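Local coordinates for protein Rd1NTF2_05_I64F_A80G_T94P_D101K_L106W (Synthetic construct, PDB 6W3F) that is a computationally designed protein with an NTF2-like fold, made to explore diverse pocket structures and without a known natural function, at residues E82-H87 / T91-L96; A36-K41 / A50-H55; I17-D22 / D61-T66. All coordinates share one frame; numbering follows the deposited sequence.

Overall arrangement
All three contacts involve one curved mixed sheet of an NTF2-like fold, and none is wholly buried. Contact 1, at the surface, is the end of a beta hairpin within the sheet, with a regular ladder of backbone bonds. Contact 2 is partly buried and apolar: helix 46-56 rests a phenylalanine and a leucine on the turn end of strand 34-38. Contact 3, again at the surface, is polar, with an arginine of helix 6-20 gripping the edge strand 62-73. Contacts 1 and 3 touch, because strands 62-73 and 76-87 are sheet neighbours; contact 2 lies within the chain loop closed by contact 3, its centre about 14 Å from that contact's centre.

Contact 1: residues E82-H87 / T91-L96; sequences EVRIVH and TERVPL
Val83 pairs with Val94 and Ile85 with Glu92 as the hydrogen-bonded pairs of an antiparallel beta hairpin, formed by strands 76-87 and 90-103 of the NTF2-like sheet. Val83 N to Val94 O and Val94 N to Val83 O both measure 2.9 Å, and the bonds between Ile85 and Glu92 are equally regular. Between these pairs the CA-H groups of Arg93 and Thr91 make contacts with the carbonyl oxygens of Val83 and Ile85.

On the face carrying Glu82, Arg84 and Arg93, the Glu82 carboxylate leans over the aliphatic part of Arg93, with OE2 3.2 Å from Arg93 CD. The same OE2 lies at the edge of the guanidinium, in its plane, and makes a salt bridge to Arg93 NH1 at 3.6 Å, although the two flat groups are turned 58° apart. Arg84 runs alongside Arg93 in the same direction, and its CD lies over one guanidinium face. Its NH1 is 3.7 Å from Arg93 NH2, a like-charge approach that the nearby Glu82 carboxylate may ease. Arg84 CG also meets Thr91 CG2.

The other face carries Val83, Ile85 and Val94, which all pack on Tyr114 of strand 106-114. With CG2 of Val83 anti to its carbonyl carbon (chi1 175°), that methyl meets both CB and CD2 of Leu96, each at 3.5 Å.

Contact 2: residues A36-K41 / A50-H55; sequences ADVGDK and AKFLAH
Phe52 reaches from helix 46-56 to Val38 and Lys41, which bracket a tight turn. Its CG is anti to the backbone N (chi1 174°), which carries the ring out from the helix to the end of the strand. Val38 approaches from the opposite direction and meets the ring at its edge: CG2 is 3.4 Å from Phe52 CE2, with CB in the ring plane. The same methyl also serves Leu53, whose CD2 lies 3.9 Å from Val38 CG2, so one branch of the valine touches two successive helix residues.

These pairs join the helix to the concave side of the NTF2-like sheet, at the type II' turn from Val38 to Lys41 that links strands 34-38 and 41-44. Gly39 follows Val38 in this turn with positive phi, and Lys41 N returns a hydrogen bond to Val38 O.

Lys41 is extended through chi3 and crosses Phe52 obliquely, its CD 3.5 Å from Phe52 CZ and its CE 3.6 Å from Phe52 CE1. The chain bends only at chi4 (55°), leaving NZ 5.6 Å from the ring centroid, a long cation-pi approach that is at most weakly attractive. The buried Leu53 also packs on Leu26, Met30 and Met112; Val38 rests on Tyr114.

Contact 3: residues I17-D22 / D61-T66; sequences IMREGD and DHISFT
Arg19 and Ile63 are the nearest backbone positions, their CA atoms 7.7 Å apart, where the last turn of helix 6-20 passes the start of strand 62-73. The arginine spans this gap with a chain extended from CG to NE, and NH2 donates to Ile63 O at 2.6 Å. The bond is nearly straight, with an N-H...O angle of 166°, and the oxygen lies only 7° out of the guanidinium plane. NE adds a weak bond to the same oxygen at 3.4 Å, so one carbonyl takes a strong and a weak bond from the same guanidinium, which probably limits its rotation.

A water reinforces the grip: it accepts a bond from Ile63 N at 2.8 Å and a weak one from Arg19 NE. The arginine thus engages both backbone polar groups of Ile63, one directly and one through water. The Ile63 side chain lies against the arginine chain; CG2, set between its own backbone N and carbonyl carbon, touches Arg19 CG and NE, each at 3.8 Å. Beside them His62 CE1 lies 4.1 Å from Arg19 NH2, and His62 NE2 shares a hydrogen bond with Ser64 OG, which helps to hold the ring in place.

Gly21, with positive phi, is the first residue beyond the helix, and Asp22 then N-caps helix 23-28 through Asp24 N. Met18 packs on Leu26 of that helix and on Val57. In the sheet, strand 62-73 is an outermost strand of the chain; a classic beta bulge at Asp61 and His62 opposite Val86 marks its start, and Ile63 packs on Ile85 of neighbouring strand 76-87.

Contact 1: residues E82-H87 / T91-L96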
loop_
_atom_site.group_PDB
_atom_site.type_symbol
_atom_site.label_atom_id
_atom_site.label_comp_id
_atom_site.label_asym_id
_atom_site.label_seq_id
_atom_site.Cartn_x
_atom_site.Cartn_y
_atom_site.Cartn_z
ATOM N N GLU A 82 1.619 -11.034 0.875
ATOM C CA GLU A 82 3.045 -11.106 0.638
ATOM C C GLU A 82 3.401 -10.159 -0.498
ATOM O O GLU A 82 2.835 -10.251 -1.592
ATOM C CB GLU A 82 3.455 -12.537 0.318
ATOM C CG GLU A 82 4.903 -12.675 0.007
ATOM C CD GLU A 82 5.338 -14.119 0.134
ATOM O OE1 GLU A 82 5.507 -14.601 1.281
ATOM O OE2 GLU A 82 5.467 -14.762 -0.919
ATOM N N VAL A 83 4.338 -9.271 -0.235
ATOM C CA VAL A 83 4.938 -8.456 -1.273
ATOM C C VAL A 83 6.110 -9.234 -1.842
ATOM O O VAL A 83 6.960 -9.722 -1.094
ATOM C CB VAL A 83 5.389 -7.097 -0.726
ATOM C CG1 VAL A 83 6.132 -6.309 -1.822
ATOM C CG2 VAL A 83 4.189 -6.330 -0.224
ATOM N N ARG A 84 6.159 -9.342 -3.157
ATOM C CA ARG A 84 7.326 -9.885 -3.836
ATOM C C ARG A 84 8.077 -8.743 -4.500
ATOM O O ARG A 84 7.533 -8.092 -5.394
ATOM C CB ARG A 84 6.953 -10.936 -4.878
ATOM C CG ARG A 84 8.159 -11.376 -5.702
ATOM C CD ARG A 84 7.879 -12.662 -6.466
ATOM N NE ARG A 84 6.858 -12.470 -7.493
ATOM C CZ ARG A 84 6.424 -13.437 -8.296
ATOM N NH1 ARG A 84 6.917 -14.661 -8.182
ATOM N NH2 ARG A 84 5.492 -13.181 -9.206
ATOM N N ILE A 85 9.321 -8.529 -4.075
ATOM C CA ILE A 85 10.207 -7.521 -4.634
ATOM C C ILE A 85 11.323 -8.212 -5.404
ATOM O O ILE A 85 11.916 -9.170 -4.912
ATOM C CB ILE A 85 10.827 -6.648 -3.524
ATOM C CG1 ILE A 85 9.737 -5.946 -2.722
ATOM C CG2 ILE A 85 11.797 -5.661 -4.143
ATOM C CD1 ILE A 85 9.008 -4.874 -3.488
ATOM N N VAL A 86 11.650 -7.694 -6.579
ATOM C CA VAL A 86 12.808 -8.162 -7.338
ATOM C C VAL A 86 13.785 -7.002 -7.487
ATOM O O VAL A 86 13.391 -5.899 -7.886
ATOM C CB VAL A 86 12.392 -8.729 -8.709
ATOM C CG1 VAL A 86 13.597 -9.075 -9.558
ATOM C CG2 VAL A 86 11.522 -9.946 -8.499
ATOM N N HIS A 87 15.051 -7.243 -7.142
ATOM C CA HIS A 87 16.080 -6.229 -7.284
ATOM C C HIS A 87 17.343 -6.865 -7.840
ATOM O O HIS A 87 17.956 -7.709 -7.180
ATOM C CB HIS A 87 16.399 -5.549 -5.952
ATOM C CG HIS A 87 17.545 -4.592 -6.048
ATOM N ND1 HIS A 87 17.397 -3.300 -6.516
ATOM C CD2 HIS A 87 18.860 -4.743 -5.768
ATOM C CE1 HIS A 87 18.572 -2.694 -6.503
ATOM N NE2 HIS A 87 19.477 -3.547 -6.055
ATOM N N THR A 91 15.092 -12.006 -5.611
ATOM C CA THR A 91 13.702 -11.905 -5.212
ATOM C C THR A 91 13.599 -11.983 -3.699
ATOM O O THR A 91 14.282 -12.779 -3.057
ATOM C CB THR A 91 12.852 -13.010 -5.826
ATOM O OG1 THR A 91 12.875 -12.886 -7.246
ATOM C CG2 THR A 91 11.403 -12.924 -5.323
ATOM N N GLU A 92 12.721 -11.164 -3.139
ATOM C CA GLU A 92 12.496 -11.108 -1.701
ATOM C C GLU A 92 10.993 -11.066 -1.468
ATOM O O GLU A 92 10.258 -10.412 -2.207
ATOM C CB GLU A 92 13.212 -9.900 -1.105
ATOM C CG GLU A 92 13.041 -9.728 0.384
ATOM C CD GLU A 92 13.750 -8.474 0.893
ATOM O OE1 GLU A 92 14.336 -8.517 2.000
ATOM O OE2 GLU A 92 13.726 -7.445 0.173
ATOM N N ARG A 93 10.541 -11.820 -0.479
ATOM C CA ARG A 93 9.128 -11.922 -0.124
ATOM C C ARG A 93 8.979 -11.446 1.314
ATOM O O ARG A 93 9.636 -11.971 2.220
ATOM C CB ARG A 93 8.619 -13.357 -0.292
ATOM C CG ARG A 93 8.738 -13.878 -1.725
ATOM C CD ARG A 93 8.461 -15.388 -1.830
ATOM N NE ARG A 93 8.879 -15.891 -3.140
ATOM C CZ ARG A 93 8.093 -15.946 -4.214
ATOM N NH1 ARG A 93 6.827 -15.545 -4.148
ATOM N NH2 ARG A 93 8.577 -16.401 -5.360
ATOM N N VAL A 94 8.125 -10.449 1.516
ATOM C CA VAL A 94 8.012 -9.756 2.798
ATOM C C VAL A 94 6.536 -9.583 3.131
ATOM O O VAL A 94 5.769 -9.137 2.267
ATOM C CB VAL A 94 8.692 -8.377 2.748
ATOM C CG1 VAL A 94 8.556 -7.669 4.095
ATOM C CG2 VAL A 94 10.149 -8.496 2.346
ATOM N N PRO A 95 6.109 -9.903 4.350
ATOM C CA PRO A 95 4.694 -9.716 4.709
ATOM C C PRO A 95 4.305 -8.241 4.684
ATOM O O PRO A 95 5.098 -7.369 5.027
ATOM C CB PRO A 95 4.598 -10.292 6.124
ATOM C CG PRO A 95 6.012 -10.332 6.633
ATOM C CD PRO A 95 6.908 -10.487 5.448
ATOM N N LEU A 96 3.072 -7.979 4.260
ATOM C CA LEU A 96 2.523 -6.621 4.266
ATOM C C LEU A 96 1.092 -6.687 4.777
ATOM O O LEU A 96 0.329 -7.565 4.364
ATOM C CB LEU A 96 2.573 -6.002 2.865
ATOM C CG LEU A 96 1.813 -4.678 2.677
ATOM C CD1 LEU A 96 2.546 -3.641 3.492
ATOM C CD2 LEU A 96 1.731 -4.294 1.239
#

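Contact 2: residues A36-K41 / A50-H55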
loop_
_atom_site.group_PDB
_atom_site.type_symbol
_atom_site.label_atom_id
_atom_site.label_comp_id
_atom_site.label_asym_id
_atom_site.label_seq_id
_atom_site.Cartn_x
_atom_site.Cartn_y
_atom_site.Cartn_z
ATOM N N ALA A 36 2.924 4.475 8.672
ATOM C CA ALA A 36 3.617 3.480 7.863
ATOM C C ALA A 36 4.775 2.919 8.675
ATOM O O ALA A 36 5.662 3.662 9.107
ATOM C CB ALA A 36 4.124 4.073 6.544
ATOM N N ASP A 37 4.765 1.610 8.872
ATOM C CA ASP A 37 5.863 0.891 9.516
ATOM C C ASP A 37 6.548 0.048 8.445
ATOM O O ASP A 37 5.962 -0.911 7.935
ATOM C CB ASP A 37 5.347 0.028 10.668
ATOM C CG ASP A 37 4.676 0.851 11.752
ATOM O OD1 ASP A 37 5.252 1.879 12.149
ATOM O OD2 ASP A 37 3.562 0.496 12.190
ATOM N N VAL A 38 7.752 0.454 8.053
ATOM C CA VAL A 38 8.612 -0.345 7.184
ATOM C C VAL A 38 9.684 -0.915 8.099
ATOM O O VAL A 38 10.646 -0.224 8.447
ATOM C CB VAL A 38 9.227 0.477 6.048
ATOM C CG1 VAL A 38 10.098 -0.413 5.158
ATOM C CG2 VAL A 38 8.135 1.172 5.235
ATOM N N GLY A 39 9.541 -2.179 8.480
ATOM C CA GLY A 39 10.501 -2.750 9.403
ATOM C C GLY A 39 10.431 -2.068 10.749
ATOM O O GLY A 39 9.362 -1.944 11.351
ATOM N N ASP A 40 11.588 -1.625 11.246
ATOM C CA ASP A 40 11.659 -0.927 12.521
ATOM C C ASP A 40 11.317 0.554 12.408
ATOM O O ASP A 40 10.951 1.173 13.416
ATOM C CB ASP A 40 13.060 -1.067 13.122
ATOM C CG ASP A 40 14.151 -0.498 12.221
ATOM O OD1 ASP A 40 13.809 0.081 11.166
ATOM O OD2 ASP A 40 15.345 -0.636 12.568
ATOM N N LYS A 41 11.417 1.127 11.217
ATOM C CA LYS A 41 11.160 2.541 11.024
ATOM C C LYS A 41 9.666 2.824 10.980
ATOM O O LYS A 41 8.885 2.053 10.406
ATOM C CB LYS A 41 11.823 3.025 9.737
ATOM C CG LYS A 41 11.639 4.495 9.490
ATOM C CD LYS A 41 12.436 4.948 8.281
ATOM C CE LYS A 41 12.400 6.460 8.150
ATOM N NZ LYS A 41 12.857 7.115 9.404
ATOM N N ALA A 50 4.299 9.272 2.072
ATOM C CA ALA A 50 4.366 9.198 0.616
ATOM C C ALA A 50 5.795 9.387 0.127
ATOM O O ALA A 50 6.306 8.587 -0.660
ATOM C CB ALA A 50 3.454 10.258 -0.005
ATOM N N LYS A 51 6.453 10.460 0.570
ATOM C CA LYS A 51 7.854 10.657 0.225
ATOM C C LYS A 51 8.669 9.408 0.535
ATOM O O LYS A 51 9.416 8.917 -0.310
ATOM C CB LYS A 51 8.415 11.861 0.983
ATOM C CG LYS A 51 9.879 12.171 0.683
ATOM C CD LYS A 51 10.400 13.248 1.621
ATOM N N PHE A 52 8.543 8.888 1.754
ATOM C CA PHE A 52 9.409 7.796 2.168
ATOM C C PHE A 52 9.142 6.558 1.331
ATOM O O PHE A 52 10.076 5.949 0.800
ATOM C CB PHE A 52 9.207 7.505 3.654
ATOM C CG PHE A 52 9.953 6.315 4.134
ATOM C CD1 PHE A 52 11.332 6.351 4.294
ATOM C CD2 PHE A 52 9.275 5.155 4.432
ATOM C CE1 PHE A 52 12.017 5.237 4.736
ATOM C CE2 PHE A 52 9.957 4.036 4.866
ATOM C CZ PHE A 52 11.328 4.079 5.023
ATOM N N LEU A 53 7.866 6.191 1.169
ATOM C CA LEU A 53 7.528 5.023 0.364
ATOM C C LEU A 53 7.942 5.197 -1.094
ATOM O O LEU A 53 8.528 4.293 -1.697
ATOM C CB LEU A 53 6.034 4.734 0.463
ATOM C CG LEU A 53 5.615 4.226 1.842
ATOM C CD1 LEU A 53 4.127 3.878 1.867
ATOM C CD2 LEU A 53 6.442 3.017 2.265
ATOM N N ALA A 54 7.635 6.347 -1.685
ATOM C CA ALA A 54 7.955 6.553 -3.093
ATOM C C ALA A 54 9.441 6.373 -3.358
ATOM O O ALA A 54 9.834 5.836 -4.399
ATOM C CB ALA A 54 7.518 7.959 -3.536
ATOM N N HIS A 55 10.291 6.866 -2.453
ATOM C CA HIS A 55 11.733 6.743 -2.659
ATOM C C HIS A 55 12.175 5.280 -2.632
ATOM O O HIS A 55 12.871 4.816 -3.543
ATOM C CB HIS A 55 12.471 7.567 -1.600
ATOM C CG HIS A 55 13.964 7.551 -1.733
ATOM N ND1 HIS A 55 14.794 7.204 -0.688
ATOM C CD2 HIS A 55 14.776 7.847 -2.776
ATOM C CE1 HIS A 55 16.053 7.279 -1.082
ATOM N NE2 HIS A 55 16.070 7.666 -2.345
#

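Contact 3: residues I17-D22 / D61-T66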
loop_
_atom_site.group_PDB
_atom_site.type_symbol
_atom_site.label_atom_id
_atom_site.label_comp_id
_atom_site.label_asym_id
_atom_site.label_seq_id
_atom_site.Cartn_x
_atom_site.Cartn_y
_atom_site.Cartn_z
ATOM N N ILE A 17 0.362 3.205 -9.056
ATOM C CA ILE A 17 0.858 4.487 -8.560
ATOM C C ILE A 17 2.313 4.351 -8.122
ATOM O O ILE A 17 3.184 5.132 -8.522
ATOM C CB ILE A 17 -0.043 5.008 -7.420
ATOM C CG1 ILE A 17 -1.412 5.416 -7.990
ATOM C CG2 ILE A 17 0.634 6.163 -6.693
ATOM C CD1 ILE A 17 -2.442 5.765 -6.947
ATOM N N MET A 18 2.614 3.324 -7.325
ATOM C CA MET A 18 3.977 3.181 -6.822
ATOM C C MET A 18 4.961 2.899 -7.947
ATOM O O MET A 18 6.054 3.468 -7.968
ATOM C CB MET A 18 4.031 2.076 -5.769
ATOM C CG MET A 18 3.411 2.513 -4.459
ATOM S SD MET A 18 3.247 1.172 -3.302
ATOM C CE MET A 18 2.615 2.055 -1.886
ATOM N N ARG A 19 4.598 2.022 -8.885
ATOM C CA ARG A 19 5.460 1.760 -10.031
ATOM C C ARG A 19 5.743 3.042 -10.803
ATOM O O ARG A 19 6.878 3.283 -11.229
ATOM C CB ARG A 19 4.813 0.719 -10.944
ATOM C CG ARG A 19 4.844 -0.689 -10.365
ATOM C CD ARG A 19 3.984 -1.666 -11.164
ATOM N NE ARG A 19 3.952 -3.008 -10.569
ATOM C CZ ARG A 19 3.013 -3.914 -10.828
ATOM N NH1 ARG A 19 2.022 -3.640 -11.671
ATOM N NH2 ARG A 19 3.063 -5.107 -10.251
ATOM N N GLU A 20 4.715 3.867 -11.014
ATOM C CA GLU A 20 4.924 5.182 -11.611
ATOM C C GLU A 20 5.842 6.032 -10.741
ATOM O O GLU A 20 6.674 6.786 -11.258
ATOM C CB GLU A 20 3.583 5.882 -11.825
ATOM N N GLY A 21 5.713 5.915 -9.424
ATOM C CA GLY A 21 6.575 6.637 -8.513
ATOM C C GLY A 21 6.221 8.086 -8.308
ATOM O O GLY A 21 7.060 8.845 -7.818
ATOM N N ASP A 22 5.010 8.502 -8.673
ATOM C CA ASP A 22 4.593 9.886 -8.480
ATOM C C ASP A 22 4.240 10.105 -7.013
ATOM O O ASP A 22 3.284 9.514 -6.498
ATOM C CB ASP A 22 3.399 10.234 -9.364
ATOM C CG ASP A 22 2.926 11.674 -9.166
ATOM O OD1 ASP A 22 3.589 12.433 -8.422
ATOM O OD2 ASP A 22 1.889 12.050 -9.756
ATOM N N ASP A 61 12.963 -3.465 -9.008
ATOM C CA ASP A 61 12.810 -3.754 -10.431
ATOM C C ASP A 61 11.416 -4.288 -10.749
ATOM O O ASP A 61 10.932 -4.128 -11.875
ATOM C CB ASP A 61 13.831 -4.803 -10.913
ATOM C CG ASP A 61 15.258 -4.442 -10.599
ATOM O OD1 ASP A 61 15.539 -3.285 -10.205
ATOM O OD2 ASP A 61 16.115 -5.348 -10.757
ATOM N N HIS A 62 10.815 -5.015 -9.812
ATOM C CA HIS A 62 9.453 -5.508 -9.934
ATOM C C HIS A 62 8.862 -5.532 -8.541
ATOM O O HIS A 62 9.555 -5.873 -7.575
ATOM C CB HIS A 62 9.350 -6.916 -10.527
ATOM C CG HIS A 62 7.993 -7.539 -10.363
ATOM N ND1 HIS A 62 6.956 -7.297 -11.238
ATOM C CD2 HIS A 62 7.500 -8.377 -9.420
ATOM C CE1 HIS A 62 5.887 -7.970 -10.850
ATOM N NE2 HIS A 62 6.190 -8.632 -9.748
ATOM N N ILE A 63 7.590 -5.177 -8.442
ATOM C CA ILE A 63 6.886 -5.221 -7.171
ATOM C C ILE A 63 5.503 -5.796 -7.438
ATOM O O ILE A 63 4.832 -5.407 -8.398
ATOM C CB ILE A 63 6.847 -3.818 -6.533
ATOM C CG1 ILE A 63 6.217 -3.877 -5.141
ATOM C CG2 ILE A 63 6.125 -2.849 -7.449
ATOM C CD1 ILE A 63 6.378 -2.567 -4.368
ATOM N N SER A 64 5.095 -6.753 -6.626
ATOM C CA SER A 64 3.753 -7.302 -6.690
ATOM C C SER A 64 3.295 -7.628 -5.282
ATOM O O SER A 64 4.090 -7.624 -4.338
ATOM C CB SER A 64 3.697 -8.563 -7.572
ATOM O OG SER A 64 4.676 -9.497 -7.171
ATOM N N PHE A 65 1.991 -7.902 -5.145
ATOM C CA PHE A 65 1.382 -8.225 -3.867
ATOM C C PHE A 65 0.369 -9.338 -4.069
ATOM O O PHE A 65 -0.501 -9.242 -4.942
ATOM C CB PHE A 65 0.709 -7.007 -3.254
ATOM C CG PHE A 65 -0.045 -7.289 -1.977
ATOM C CD1 PHE A 65 0.618 -7.410 -0.777
ATOM C CD2 PHE A 65 -1.424 -7.393 -1.976
ATOM C CE1 PHE A 65 -0.076 -7.635 0.404
ATOM C CE2 PHE A 65 -2.130 -7.611 -0.785
ATOM C CZ PHE A 65 -1.452 -7.732 0.393
ATOM N N THR A 66 0.520 -10.409 -3.290
ATOM C CA THR A 66 -0.378 -11.553 -3.324
ATOM C C THR A 66 -1.216 -11.554 -2.057
ATOM O O THR A 66 -0.685 -11.742 -0.957
ATOM C CB THR A 66 0.399 -12.855 -3.441
ATOM O OG1 THR A 66 1.142 -12.831 -4.662
ATOM C CG2 THR A 66 -0.548 -14.035 -3.400
HETATM O O HOH W 1 6.739 -3.604 -10.595
#